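Side-chain contacts in bacterioferritin comigratory protein (Xylella fastidiosa, PDB 3IXR), which probably reduces hydrogen peroxide and organic hydroperoxides through reactive cysteine thiols, as a peroxidase of the PrxQ branch of the peroxiredoxins: residues E82-T87 / K172-A177; N75-Q80 / G164-V169; L32-M37 / A118-A123. The protein carries 1 engineered substitution. All coordinates share one frame; numbering follows the deposited sequence. Where two conformers were deposited one is given.

Interaction 1 of 3, residues E82-T87 / K172-A177; sequences EQINAT and KLKAHA
One methyl of Leu173, CD2, serves as the common partner of Ala86 and Ile84. Ala86 CB presses against Leu173 CD2 at 3.4 Å, closer than two methyls normally settle; a single methyl suits a strand start that the helix approaches so nearly. Ile84 and Leu173 meet end to end, Ile84 CD1 lying 3.8 Å from Leu173 CD2. Ile84 pays for this reach: its CG1 is wedged between its own N and C (chi1 53°), while the extended second torsion sends CD1 outward. The same CD1 meets Lys174 CG at 3.8 Å, where the two side chains run athwart each other and only the aliphatic part of the lysine is used. Ile84 and Ala86 lie where helix 65-82 ends in a Schellman motif, with Asn85 at C-prime in a positive-phi conformation, Asn85 N bonded to Glu82 O and Ala86 N to Phe81 O. The turn leads into strand 86-92, beside the C-terminal helix 165-177. Phe81 and Trp53 also touch both Ala86 and Leu173. On the helix, Lys172 O accepts from His176 N and, across the opposite face of its carbonyl plane, from His176 ND1 at 3.2 Å.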
loop_
_atom_site.group_PDB
_atom_site.type_symbol
_atom_site.label_atom_id
_atom_site.label_comp_id
_atom_site.label_asym_id
_atom_site.label_seq_id
_atom_site.Cartn_x
_atom_site.Cartn_y
_atom_site.Cartn_z
ATOM N N GLU A 82 0.086 -3.194 -14.446
ATOM C CA GLU A 82 1.171 -2.520 -15.226
ATOM C C GLU A 82 0.721 -2.211 -16.658
ATOM O O GLU A 82 1.163 -1.223 -17.255
ATOM C CB GLU A 82 2.462 -3.327 -15.125
ATOM C CG GLU A 82 3.032 -3.374 -13.720
ATOM C CD GLU A 82 4.168 -4.352 -13.649
ATOM O OE1 GLU A 82 5.100 -4.113 -12.900
ATOM O OE2 GLU A 82 4.119 -5.353 -14.379
ATOM N N GLN A 83 -0.197 -3.000 -17.174
ATOM C CA GLN A 83 -0.692 -2.802 -18.478
ATOM C C GLN A 83 -1.523 -1.520 -18.622
ATOM O O GLN A 83 -1.769 -1.077 -19.742
ATOM C CB GLN A 83 -1.441 -4.056 -18.903
ATOM C CG GLN A 83 -2.553 -3.883 -19.841
ATOM C CD GLN A 83 -3.120 -5.251 -20.291
ATOM O OE1 GLN A 83 -3.327 -6.177 -19.487
ATOM N NE2 GLN A 83 -3.336 -5.383 -21.598
ATOM N N ILE A 84 -2.036 -0.969 -17.517
ATOM C CA ILE A 84 -2.777 0.290 -17.564
ATOM C C ILE A 84 -2.097 1.343 -16.680
ATOM O O ILE A 84 -2.746 2.251 -16.078
ATOM C CB ILE A 84 -4.260 0.074 -17.222
ATOM C CG1 ILE A 84 -4.399 -0.662 -15.905
ATOM C CG2 ILE A 84 -4.957 -0.873 -18.282
ATOM C CD1 ILE A 84 -5.905 -1.002 -15.476
ATOM N N ASN A 85 -0.772 1.232 -16.640
ATOM C CA ASN A 85 0.067 2.309 -16.164
ATOM C C ASN A 85 -0.105 2.472 -14.638
ATOM O O ASN A 85 -0.130 3.591 -14.080
ATOM C CB ASN A 85 -0.192 3.643 -16.938
ATOM C CG ASN A 85 0.803 4.708 -16.592
ATOM O OD1 ASN A 85 1.985 4.436 -16.369
ATOM N ND2 ASN A 85 0.333 5.937 -16.510
ATOM N N ALA A 86 -0.243 1.318 -13.951
ATOM C CA ALA A 86 -0.402 1.331 -12.489
ATOM C C ALA A 86 0.618 0.382 -11.888
ATOM O O ALA A 86 1.040 -0.602 -12.501
ATOM C CB ALA A 86 -1.831 0.844 -12.032
ATOM N N THR A 87 0.995 0.669 -10.662
ATOM C CA THR A 87 1.815 -0.319 -10.042
ATOM C C THR A 87 1.391 -0.383 -8.560
ATOM O O THR A 87 0.584 0.418 -8.079
ATOM C CB THR A 87 3.257 0.057 -10.171
ATOM O OG1 THR A 87 4.046 -1.039 -9.668
ATOM C CG2 THR A 87 3.589 1.382 -9.471
ATOM N N LYS A 172 -11.815 -1.453 -9.971
ATOM C CA LYS A 172 -12.044 -0.034 -9.785
ATOM C C LYS A 172 -11.186 0.882 -10.665
ATOM O O LYS A 172 -11.646 1.859 -11.261
ATOM C CB LYS A 172 -11.805 0.340 -8.291
ATOM C CG LYS A 172 -12.179 1.741 -7.988
ATOM C CD LYS A 172 -13.639 1.811 -7.350
ATOM C CE LYS A 172 -13.685 1.266 -6.019
ATOM N NZ LYS A 172 -15.124 1.122 -5.366
ATOM N N LEU A 173 -9.880 0.557 -10.781
ATOM C CA LEU A 173 -8.997 1.302 -11.644
ATOM C C LEU A 173 -9.453 1.210 -13.116
ATOM O O LEU A 173 -9.545 2.186 -13.797
ATOM C CB LEU A 173 -7.548 0.744 -11.421
ATOM C CG LEU A 173 -6.544 1.341 -12.411
ATOM C CD1 LEU A 173 -6.470 2.864 -12.278
ATOM C CD2 LEU A 173 -5.203 0.683 -12.181
ATOM N N LYS A 174 -9.852 0.018 -13.542
ATOM C CA LYS A 174 -10.383 -0.261 -14.898
ATOM C C LYS A 174 -11.644 0.513 -15.105
ATOM O O LYS A 174 -11.823 1.029 -16.205
ATOM C CB LYS A 174 -10.684 -1.704 -15.098
ATOM C CG LYS A 174 -9.394 -2.528 -15.316
ATOM C CD LYS A 174 -9.786 -3.930 -15.706
ATOM C CE LYS A 174 -8.600 -4.769 -15.797
ATOM N NZ LYS A 174 -9.011 -6.104 -16.443
ATOM N N ALA A 175 -12.488 0.646 -14.065
ATOM C CA ALA A 175 -13.730 1.359 -14.205
ATOM C C ALA A 175 -13.402 2.829 -14.439
ATOM O O ALA A 175 -14.077 3.488 -15.246
ATOM C CB ALA A 175 -14.649 1.099 -12.994
ATOM N N HIS A 176 -12.383 3.378 -13.792
ATOM C CA HIS A 176 -11.974 4.756 -14.074
ATOM C C HIS A 176 -11.401 4.921 -15.412
ATOM O O HIS A 176 -11.596 5.960 -16.017
ATOM C CB HIS A 176 -10.900 5.257 -13.128
ATOM C CG HIS A 176 -11.441 5.739 -11.829
ATOM N ND1 HIS A 176 -11.503 4.975 -10.686
ATOM C CD2 HIS A 176 -11.982 6.929 -11.510
ATOM C CE1 HIS A 176 -12.077 5.673 -9.719
ATOM N NE2 HIS A 176 -12.376 6.855 -10.201
ATOM N N ALA A 177 -10.620 3.943 -15.845
ATOM C CA ALA A 177 -10.006 3.981 -17.186
ATOM C C ALA A 177 -11.077 3.892 -18.311
ATOM O O ALA A 177 -10.807 4.181 -19.477
ATOM C CB ALA A 177 -8.934 2.870 -17.311
#

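Interaction 2 of 3, residues N75-Q80 / G164-V169; sequences NLLLPQ and GHAEEV
Two helices pack side by side here in the thioredoxin-like fold of the peroxiredoxins: Leu77 of helix 65-82 meets Ala166 and Glu167 in the first turn of the C-terminal helix 165-177. Leu77 CD1 makes the contact, resting on backbone as much as on side chains. It lies 3.5 Å from Glu167 N and 3.6 Å from Ala166 C, with Ala166 CB 4.0 Å away. Leucine suits the place because its branched end reaches across the gap to the neighbouring helix: chi1 of -67° puts CG anti to the carbonyl carbon, and an extended chi2 carries CD1 forward. The small Ala166 lets the leucine methyl come up to the main chain, and Glu167 offers its CB before its extended chain continues to the carboxylate. Helix 65-82 is kinked just beyond Leu77, where Pro79 has no N-H to give to the preceding turn; the bond from Gln80 N to Leu77 O is weak. Gly164 is the N-cap of the facing helix, its positive phi readily adopted by glycine; its N bonds to Glu73 OE1 of helix 65-82, a polar tie beside the apolar one. Farther along helix 165-177, Leu170 also touches Leu77. Within the segment 164-169, Val169 CG2 sits 3.4 Å over one face of the His165 ring, nearer its border than its middle.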
loop_
_atom_site.group_PDB
_atom_site.type_symbol
_atom_site.label_atom_id
_atom_site.label_comp_id
_atom_site.label_asym_id
_atom_site.label_seq_id
_atom_site.Cartn_x
_atom_site.Cartn_y
_atom_site.Cartn_z
ATOM N N ASN A 75 0.082 -9.909 -6.411
ATOM C CA ASN A 75 1.195 -10.316 -7.192
ATOM C C ASN A 75 0.659 -10.962 -8.529
ATOM O O ASN A 75 1.224 -10.699 -9.625
ATOM C CB ASN A 75 1.979 -11.338 -6.368
ATOM C CG ASN A 75 3.425 -11.427 -6.846
ATOM O OD1 ASN A 75 4.111 -10.417 -7.106
ATOM N ND2 ASN A 75 3.853 -12.653 -7.042
ATOM N N LEU A 76 -0.348 -11.796 -8.350
ATOM C CA LEU A 76 -1.005 -12.453 -9.518
ATOM C C LEU A 76 -1.477 -11.423 -10.543
ATOM O O LEU A 76 -1.411 -11.715 -11.761
ATOM C CB LEU A 76 -2.195 -13.272 -9.022
ATOM C CG LEU A 76 -3.118 -13.871 -10.072
ATOM C CD1 LEU A 76 -2.205 -14.807 -10.869
ATOM C CD2 LEU A 76 -4.201 -14.669 -9.238
ATOM N N LEU A 77 -1.985 -10.245 -10.089
ATOM C CA LEU A 77 -2.643 -9.264 -10.940
ATOM C C LEU A 77 -1.640 -8.225 -11.459
ATOM O O LEU A 77 -1.962 -7.306 -12.218
ATOM C CB LEU A 77 -3.782 -8.550 -10.173
ATOM C CG LEU A 77 -4.930 -9.529 -9.839
ATOM C CD1 LEU A 77 -5.985 -8.636 -9.158
ATOM C CD2 LEU A 77 -5.458 -10.089 -11.197
ATOM N N LEU A 78 -0.421 -8.287 -10.880
ATOM C CA LEU A 78 0.529 -7.224 -11.138
ATOM C C LEU A 78 0.672 -6.870 -12.692
ATOM O O LEU A 78 0.665 -5.668 -13.104
ATOM C CB LEU A 78 1.878 -7.390 -10.354
ATOM C CG LEU A 78 2.810 -6.148 -10.514
ATOM C CD1 LEU A 78 2.405 -4.923 -9.777
ATOM C CD2 LEU A 78 4.206 -6.520 -10.015
ATOM N N PRO A 79 0.736 -7.898 -13.589
ATOM C CA PRO A 79 0.810 -7.551 -15.035
ATOM C C PRO A 79 -0.415 -6.794 -15.563
ATOM O O PRO A 79 -0.297 -5.904 -16.459
ATOM C CB PRO A 79 0.935 -8.931 -15.747
ATOM C CG PRO A 79 1.492 -9.811 -14.679
ATOM C CD PRO A 79 0.788 -9.350 -13.372
ATOM N N GLN A 80 -1.579 -7.096 -15.012
ATOM C CA GLN A 80 -2.746 -6.372 -15.421
ATOM C C GLN A 80 -2.717 -4.921 -14.956
ATOM O O GLN A 80 -3.153 -4.030 -15.642
ATOM C CB GLN A 80 -4.014 -7.077 -14.960
ATOM C CG GLN A 80 -4.187 -8.523 -15.663
ATOM C CD GLN A 80 -5.455 -9.139 -15.218
ATOM O OE1 GLN A 80 -5.468 -10.213 -14.586
ATOM N NE2 GLN A 80 -6.554 -8.510 -15.580
ATOM N N GLY A 164 -10.300 -11.294 -2.369
ATOM C CA GLY A 164 -10.818 -10.629 -3.579
ATOM C C GLY A 164 -10.525 -9.146 -3.568
ATOM O O GLY A 164 -10.874 -8.443 -4.546
ATOM N N HIS A 165 -9.826 -8.662 -2.521
ATOM C CA HIS A 165 -9.605 -7.227 -2.504
ATOM C C HIS A 165 -8.770 -6.750 -3.686
ATOM O O HIS A 165 -9.091 -5.725 -4.294
ATOM C CB HIS A 165 -8.797 -6.810 -1.209
ATOM C CG HIS A 165 -8.538 -5.329 -1.142
ATOM N ND1 HIS A 165 -7.284 -4.792 -0.931
ATOM C CD2 HIS A 165 -9.422 -4.302 -1.148
ATOM C CE1 HIS A 165 -7.402 -3.448 -0.858
ATOM N NE2 HIS A 165 -8.678 -3.132 -1.000
ATOM N N ALA A 166 -7.637 -7.386 -3.973
ATOM C CA ALA A 166 -6.760 -6.961 -5.077
ATOM C C ALA A 166 -7.523 -6.892 -6.415
ATOM O O ALA A 166 -7.486 -5.844 -7.072
ATOM C CB ALA A 166 -5.563 -7.889 -5.215
ATOM N N GLU A 167 -8.382 -7.908 -6.667
ATOM C CA GLU A 167 -9.200 -7.798 -7.875
ATOM C C GLU A 167 -10.221 -6.634 -7.830
ATOM O O GLU A 167 -10.488 -6.038 -8.877
ATOM C CB GLU A 167 -9.976 -9.140 -8.026
ATOM C CG GLU A 167 -10.656 -9.233 -9.385
ATOM C CD GLU A 167 -11.074 -10.643 -9.737
ATOM O OE1 GLU A 167 -10.419 -11.610 -9.318
ATOM O OE2 GLU A 167 -12.067 -10.763 -10.467
ATOM N N GLU A 168 -10.799 -6.350 -6.661
ATOM C CA GLU A 168 -11.702 -5.202 -6.581
ATOM C C GLU A 168 -10.972 -3.928 -6.912
ATOM O O GLU A 168 -11.491 -3.023 -7.495
ATOM C CB GLU A 168 -12.267 -5.159 -5.230
ATOM C CG GLU A 168 -13.036 -3.837 -4.961
ATOM C CD GLU A 168 -13.804 -3.765 -3.662
ATOM O OE1 GLU A 168 -14.317 -2.604 -3.423
ATOM O OE2 GLU A 168 -14.006 -4.812 -2.983
ATOM N N VAL A 169 -9.773 -3.821 -6.396
ATOM C CA VAL A 169 -8.952 -2.650 -6.705
ATOM C C VAL A 169 -8.647 -2.468 -8.204
ATOM O O VAL A 169 -8.788 -1.414 -8.819
ATOM C CB VAL A 169 -7.629 -2.673 -5.767
ATOM C CG1 VAL A 169 -6.745 -1.482 -6.254
ATOM C CG2 VAL A 169 -7.996 -2.527 -4.316
#

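Interaction 3 of 3, residues L32-M37 / A118-A123; sequences LNHPLM and AILCKA
At 2.9 Å, the bond from Lys122 N to Ala118 O sets the first turn of helix 119-123, from which Ile119 and Leu120 reach His34 and Leu36. Asp115 holds the same helix start, its OD2 and OD1 accepting from the backbone N of Leu120 and of Cys121. Ile119 lays its CG2 over one face of the His34 imidazole in a CH-pi contact, 3.5 Å from the ring centroid and 10° off the normal. Its other branch, extended at chi2 (159°), stays on the same side of the ring and brings CD1 to 3.4 Å from His34 CE1. A beta-branched residue suits this place because both arms can meet one flat partner. His34 carries its ring out to the helix by turning CG anti to the backbone N (chi1 171°). Deeper in, Leu36 CD2 meets Leu120 CD1 at 3.9 Å, the two side chains lying nearly perpendicular; apolar branches fit this buried position. Leu120 CD2 also lies near His34 CD2, at 4.4 Å. Leu120 is packed by Leu31 of helix 29-33 and Phe58 of strand 53-58, while Leu36 belongs to strand 36-38, which runs antiparallel to strands 42-44 and 112-114; helix 119-123 is seated against that part of the sheet.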
loop_
_atom_site.group_PDB
_atom_site.type_symbol
_atom_site.label_atom_id
_atom_site.label_comp_id
_atom_site.label_asym_id
_atom_site.label_seq_id
_atom_site.Cartn_x
_atom_site.Cartn_y
_atom_site.Cartn_z
ATOM N N LEU A 32 5.289 13.777 -0.417
ATOM C CA LEU A 32 5.779 13.339 -1.729
ATOM C C LEU A 32 7.310 13.118 -1.799
ATOM O O LEU A 32 7.783 12.355 -2.596
ATOM C CB LEU A 32 5.341 14.330 -2.813
ATOM C CG LEU A 32 3.872 14.257 -3.291
ATOM C CD1 LEU A 32 3.643 15.445 -4.204
ATOM C CD2 LEU A 32 3.663 12.966 -4.023
ATOM N N ASN A 33 8.017 13.856 -0.925
ATOM C CA ASN A 33 9.510 13.771 -0.950
ATOM C C ASN A 33 10.086 13.011 0.213
ATOM O O ASN A 33 11.320 12.912 0.388
ATOM C CB ASN A 33 10.092 15.175 -1.081
ATOM C CG ASN A 33 9.835 15.687 -2.462
ATOM O OD1 ASN A 33 10.531 15.324 -3.406
ATOM N ND2 ASN A 33 8.752 16.429 -2.622
ATOM N N HIS A 34 9.234 12.489 1.071
ATOM C CA HIS A 34 9.678 11.606 2.107
ATOM C C HIS A 34 10.386 10.323 1.591
ATOM O O HIS A 34 9.829 9.557 0.826
ATOM C CB HIS A 34 8.410 11.225 2.881
ATOM C CG HIS A 34 8.608 10.126 3.885
ATOM N ND1 HIS A 34 9.436 10.262 4.974
ATOM C CD2 HIS A 34 8.209 8.827 3.873
ATOM C CE1 HIS A 34 9.453 9.123 5.660
ATOM N NE2 HIS A 34 8.726 8.234 5.004
ATOM N N PRO A 35 11.607 10.043 2.063
ATOM C CA PRO A 35 12.314 8.879 1.586
ATOM C C PRO A 35 11.722 7.574 2.096
ATOM O O PRO A 35 11.501 7.441 3.302
ATOM C CB PRO A 35 13.744 9.106 2.134
ATOM C CG PRO A 35 13.810 10.557 2.471
ATOM C CD PRO A 35 12.405 10.880 2.955
ATOM N N LEU A 36 11.437 6.673 1.186
ATOM C CA LEU A 36 10.793 5.357 1.497
ATOM C C LEU A 36 11.916 4.318 1.493
ATOM O O LEU A 36 12.613 4.225 0.498
ATOM C CB LEU A 36 9.816 4.975 0.389
ATOM C CG LEU A 36 8.675 6.002 0.080
ATOM C CD1 LEU A 36 7.802 5.568 -1.109
ATOM C CD2 LEU A 36 7.874 6.245 1.302
ATOM N N MET A 37 12.060 3.549 2.578
ATOM C CA MET A 37 12.983 2.402 2.575
ATOM C C MET A 37 12.194 1.204 2.091
ATOM O O MET A 37 11.178 0.891 2.731
ATOM C CB MET A 37 13.452 2.104 3.993
ATOM C CG MET A 37 14.373 3.164 4.549
ATOM S SD MET A 37 14.869 2.757 6.226
ATOM C CE MET A 37 15.633 1.129 6.044
ATOM N N ALA A 118 6.835 4.799 10.934
ATOM C CA ALA A 118 5.362 5.011 10.884
ATOM C C ALA A 118 4.951 6.323 10.179
ATOM O O ALA A 118 3.809 6.755 10.373
ATOM C CB ALA A 118 4.646 4.835 12.244
ATOM N N ILE A 119 5.840 6.884 9.374
ATOM C CA ILE A 119 5.510 8.170 8.701
ATOM C C ILE A 119 4.417 7.991 7.665
ATOM O O ILE A 119 3.460 8.782 7.667
ATOM C CB ILE A 119 6.776 8.833 8.089
ATOM C CG1 ILE A 119 7.639 9.253 9.310
ATOM C CG2 ILE A 119 6.360 9.975 7.016
ATOM C CD1 ILE A 119 9.117 9.471 9.007
ATOM N N LEU A 120 4.494 6.949 6.798
ATOM C CA LEU A 120 3.412 6.863 5.834
ATOM C C LEU A 120 2.120 6.472 6.552
ATOM O O LEU A 120 1.011 6.877 6.173
ATOM C CB LEU A 120 3.635 5.714 4.839
ATOM C CG LEU A 120 4.492 6.075 3.726
ATOM C CD1 LEU A 120 4.525 4.882 2.777
ATOM C CD2 LEU A 120 4.130 7.368 2.991
ATOM N N CYS A 121 2.219 5.587 7.546
ATOM C CA CYS A 121 1.056 5.086 8.275
ATOM C C CYS A 121 0.295 6.252 8.941
ATOM O O CYS A 121 -0.893 6.317 8.871
ATOM C CB CYS A 121 1.506 4.056 9.344
ATOM S SG CYS A 121 1.858 2.432 8.678
ATOM N N LYS A 122 1.007 7.188 9.565
ATOM C CA LYS A 122 0.348 8.300 10.187
ATOM C C LYS A 122 -0.193 9.281 9.119
ATOM O O LYS A 122 -1.277 9.803 9.282
ATOM C CB LYS A 122 1.440 8.992 11.039
ATOM C CG LYS A 122 1.634 8.168 12.337
ATOM C CD LYS A 122 2.611 8.926 13.315
ATOM C CE LYS A 122 4.099 8.663 13.076
ATOM N NZ LYS A 122 4.916 9.583 14.004
ATOM N N ALA A 123 0.574 9.496 8.044
ATOM C CA ALA A 123 0.175 10.372 6.924
ATOM C C ALA A 123 -1.157 9.934 6.331
ATOM O O ALA A 123 -2.047 10.722 6.118
ATOM C CB ALA A 123 1.249 10.536 5.903
#

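In the fold
Along the chain the segments run 32-37, 75-80, 82-87, 118-123, 164-169 and 172-177, so every contact crosses the others in sequence. Interactions 1 and 2 are neighbours, their centres 10 Å apart, and share helix 165-177: its start meets helix 65-82, its end the turn into strand 86-92. The C-terminal helix is thereby fixed along successive parts of one helix-strand unit. Interaction 3 lies about 24 Å, centre to centre, from either, and on the opposite side of the chain's centre from interaction 2. Interactions 1 and 3 reach the same mixed sheet, which thus connects the early strand 36-38 with the C-terminal helix in this single-chain assembly.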